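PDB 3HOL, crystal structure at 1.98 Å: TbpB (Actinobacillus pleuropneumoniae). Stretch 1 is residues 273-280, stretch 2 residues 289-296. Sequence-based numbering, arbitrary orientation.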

# COMPACT_ATOMS: atom_id res chain seq x y z
N VAL A 273 12.31 9.49 4.68
CA VAL A 273 11.22 10.26 5.27
C VAL A 273 9.91 9.45 5.21
O VAL A 273 9.68 8.70 4.26
CB VAL A 273 10.94 11.61 4.51
CG1 VAL A 273 11.91 12.68 4.94
CG2 VAL A 273 10.93 11.44 2.96
N ARG A 274 9.03 9.65 6.20
CA ARG A 274 7.75 8.92 6.22
C ARG A 274 6.81 9.47 5.14
O ARG A 274 6.71 10.70 4.93
CB ARG A 274 7.10 9.09 7.57
CG ARG A 274 5.98 8.11 7.91
CD ARG A 274 6.45 7.19 9.02
NE ARG A 274 5.41 6.17 9.19
CZ ARG A 274 5.66 4.91 9.47
NH1 ARG A 274 6.91 4.53 9.63
NH2 ARG A 274 4.66 4.07 9.59
N ILE A 275 6.08 8.57 4.49
CA ILE A 275 5.00 8.97 3.58
C ILE A 275 3.63 8.52 4.07
O ILE A 275 2.61 9.13 3.73
CB ILE A 275 5.18 8.45 2.15
CG1 ILE A 275 5.46 6.92 2.12
CG2 ILE A 275 6.28 9.24 1.45
CD1 ILE A 275 5.20 6.26 0.68
N ILE A 276 3.61 7.42 4.85
CA ILE A 276 2.35 6.82 5.22
C ILE A 276 2.34 6.34 6.65
O ILE A 276 3.35 5.79 7.13
CB ILE A 276 2.09 5.59 4.32
CG1 ILE A 276 1.91 6.02 2.85
CG2 ILE A 276 0.91 4.75 4.82
CD1 ILE A 276 2.02 4.79 1.88
N ASP A 277 1.19 6.52 7.33
CA ASP A 277 0.91 5.75 8.55
C ASP A 277 -0.29 4.86 8.26
O ASP A 277 -1.25 5.32 7.65
CB ASP A 277 0.56 6.68 9.74
CG ASP A 277 1.72 7.59 10.15
OD1 ASP A 277 2.86 7.09 10.17
OD2 ASP A 277 1.48 8.81 10.40
N ALA A 278 -0.25 3.61 8.71
CA ALA A 278 -1.39 2.72 8.63
C ALA A 278 -1.13 1.58 9.60
O ALA A 278 -0.30 0.70 9.34
CB ALA A 278 -1.61 2.16 7.18
N SER A 279 -1.78 1.64 10.76
CA SER A 279 -1.57 0.62 11.78
C SER A 279 -2.84 0.37 12.54
O SER A 279 -3.80 1.13 12.43
CB SER A 279 -0.40 0.96 12.73
OG SER A 279 -0.59 2.22 13.29
N LYS A 280 -2.82 -0.72 13.28
CA LYS A 280 -3.97 -1.23 13.99
C LYS A 280 -3.51 -1.61 15.39
O LYS A 280 -2.50 -2.29 15.55
CB LYS A 280 -4.52 -2.43 13.22
CG LYS A 280 -5.59 -3.27 13.95
CD LYS A 280 -6.26 -4.25 13.00
CE LYS A 280 -5.32 -5.37 12.56
NZ LYS A 280 -5.24 -6.38 13.66
N SER A 289 -0.02 -3.51 15.06
CA SER A 289 0.47 -4.15 13.85
C SER A 289 0.27 -3.23 12.62
O SER A 289 -0.60 -2.35 12.64
CB SER A 289 -0.17 -5.52 13.62
OG SER A 289 -1.54 -5.41 13.31
N GLU A 290 1.09 -3.43 11.60
CA GLU A 290 1.05 -2.64 10.38
C GLU A 290 -0.11 -3.08 9.50
O GLU A 290 -0.40 -4.27 9.40
CB GLU A 290 2.37 -2.80 9.62
CG GLU A 290 3.54 -2.18 10.30
CD GLU A 290 3.41 -0.67 10.48
OE1 GLU A 290 2.77 0.06 9.64
OE2 GLU A 290 3.99 -0.19 11.47
N LEU A 291 -0.76 -2.12 8.85
CA LEU A 291 -1.74 -2.39 7.80
C LEU A 291 -1.11 -2.17 6.45
O LEU A 291 -0.32 -1.24 6.28
CB LEU A 291 -2.94 -1.43 7.92
CG LEU A 291 -3.86 -1.69 9.12
CD1 LEU A 291 -4.86 -0.51 9.29
CD2 LEU A 291 -4.59 -3.07 9.04
N ASN A 292 -1.48 -2.98 5.45
CA ASN A 292 -1.07 -2.66 4.08
C ASN A 292 -1.77 -1.40 3.55
O ASN A 292 -3.01 -1.29 3.57
CB ASN A 292 -1.35 -3.85 3.16
CG ASN A 292 -0.49 -5.04 3.50
OD1 ASN A 292 0.67 -4.88 3.94
ND2 ASN A 292 -1.01 -6.23 3.26
N ASN A 293 -0.99 -0.45 3.07
CA ASN A 293 -1.60 0.76 2.53
C ASN A 293 -0.75 1.32 1.39
O ASN A 293 0.50 1.24 1.47
CB ASN A 293 -1.73 1.82 3.63
CG ASN A 293 -2.57 3.01 3.19
OD1 ASN A 293 -2.00 3.95 2.65
ND2 ASN A 293 -3.90 2.92 3.30
N PHE A 294 -1.39 1.84 0.33
CA PHE A 294 -0.61 2.31 -0.81
C PHE A 294 -0.52 3.82 -0.91
O PHE A 294 0.07 4.35 -1.84
CB PHE A 294 -1.15 1.68 -2.10
CG PHE A 294 -1.22 0.19 -2.05
CD1 PHE A 294 -0.05 -0.56 -2.05
CD2 PHE A 294 -2.46 -0.46 -2.05
CE1 PHE A 294 -0.11 -1.97 -2.04
CE2 PHE A 294 -2.55 -1.85 -2.03
CZ PHE A 294 -1.36 -2.62 -2.01
N GLY A 295 -1.02 4.53 0.08
CA GLY A 295 -0.99 6.00 0.04
C GLY A 295 -2.36 6.67 0.01
O GLY A 295 -2.46 7.87 -0.10
N ASP A 296 -3.42 5.88 0.11
CA ASP A 296 -4.78 6.43 0.23
C ASP A 296 -5.30 6.05 1.63
O ASP A 296 -5.61 4.88 1.89
CB ASP A 296 -5.68 5.90 -0.88
CG ASP A 296 -7.01 6.67 -0.96
OD1 ASP A 296 -7.41 7.27 0.05
OD2 ASP A 296 -7.65 6.68 -2.02
O HOH W 1 5.59 1.76 10.04
O HOH W 2 2.13 2.71 10.09
O HOH W 3 -2.90 -4.91 15.80

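Stretch 1 meets stretch 2 through a short antiparallel pairing at one end and, beyond it, side-chain packing, one further backbone hydrogen bond and bridging waters, with 512 Å² buried in total, both sides summed. Val273 lies out of reach of stretch 2.

Arg274 makes the first approach. Its CA-to-CB bond points sideways, but the long side chain carries the guanidinium nearer. Arg274 NE donates to Asp277 OD1 at 2.9 Å, a salt bridge within stretch 1. Arg274 NH2 and Glu290 OE1 stand 4.4 Å apart, opposite charges too distant for a salt bridge. Water 1 bridges the two side chains, accepting from Arg274 NH2 at 2.5 Å and donating to Glu290 OE2 at 2.9 Å.

Ile275 makes no contact, whereas the buried Ile276 points toward stretch 2. Ile276 CD1 reaches Gly295 N at 3.5 Å and Phe294 C at 3.9 Å, while Ile276 CG2 lies 3.7 Å from Asn293 OD1. Asn293 OD1 accepts from Gly295 N at 2.8 Å (154°), and Asn293 ND2 donates to Asp296 O at 3.0 Å (169°), so the amide ties together the turn against which Ile276 packs. Gly295 has phi/psi of 116°/5°; a CB there would jam against the carbonyl O of Phe294, which by itself calls for glycine.

The CA-to-CB bond of Asp277 points away from stretch 2; its OD1 takes the salt bridge from Arg274, and both carboxylate oxygens are also hydrogen-bonded elsewhere in the structure. Ala278 turns back toward stretch 2, and its small methyl fits a close approach: Ala278 CB lies 3.6 Å from Asn293 CB and 3.9 Å from Leu291 CB. Its backbone is engaged as well. Leu291 N donates to Ala278 O at 2.9 Å and a nearly linear 173°, while water 2 accepts from Ala278 N at 2.9 Å and donates to Glu290 OE1 at 2.8 Å. The water thereby links the two stretches.

Ser279 pairs with Glu290 as the non-hydrogen-bonded bridge, CA to CA 4.4 Å, with both side chains on the same face of the sheet. The close backbones bring Ser279 CA within 3.2 Å of Ser289 O, a CA-H...O contact.

Lys280 and Ser289 form the hydrogen-bonded pair. Lys280 N donates to Ser289 O at 2.8 Å (152°), and Ser289 N returns a bond to Lys280 O, also 2.8 Å (160°). Their side chains share the other face. Lys280 CB lies 4.2 Å from Leu291 CG, giving the aliphatic base of the lysine an apolar neighbour. Lys280 NZ remains 3.8 Å from Ser289 OG; water 3 joins them, 2.9 Å from Ser289 OG and in a weak 3.5 Å bond from Lys280 NZ, while donating to Lys280 O at 2.7 Å.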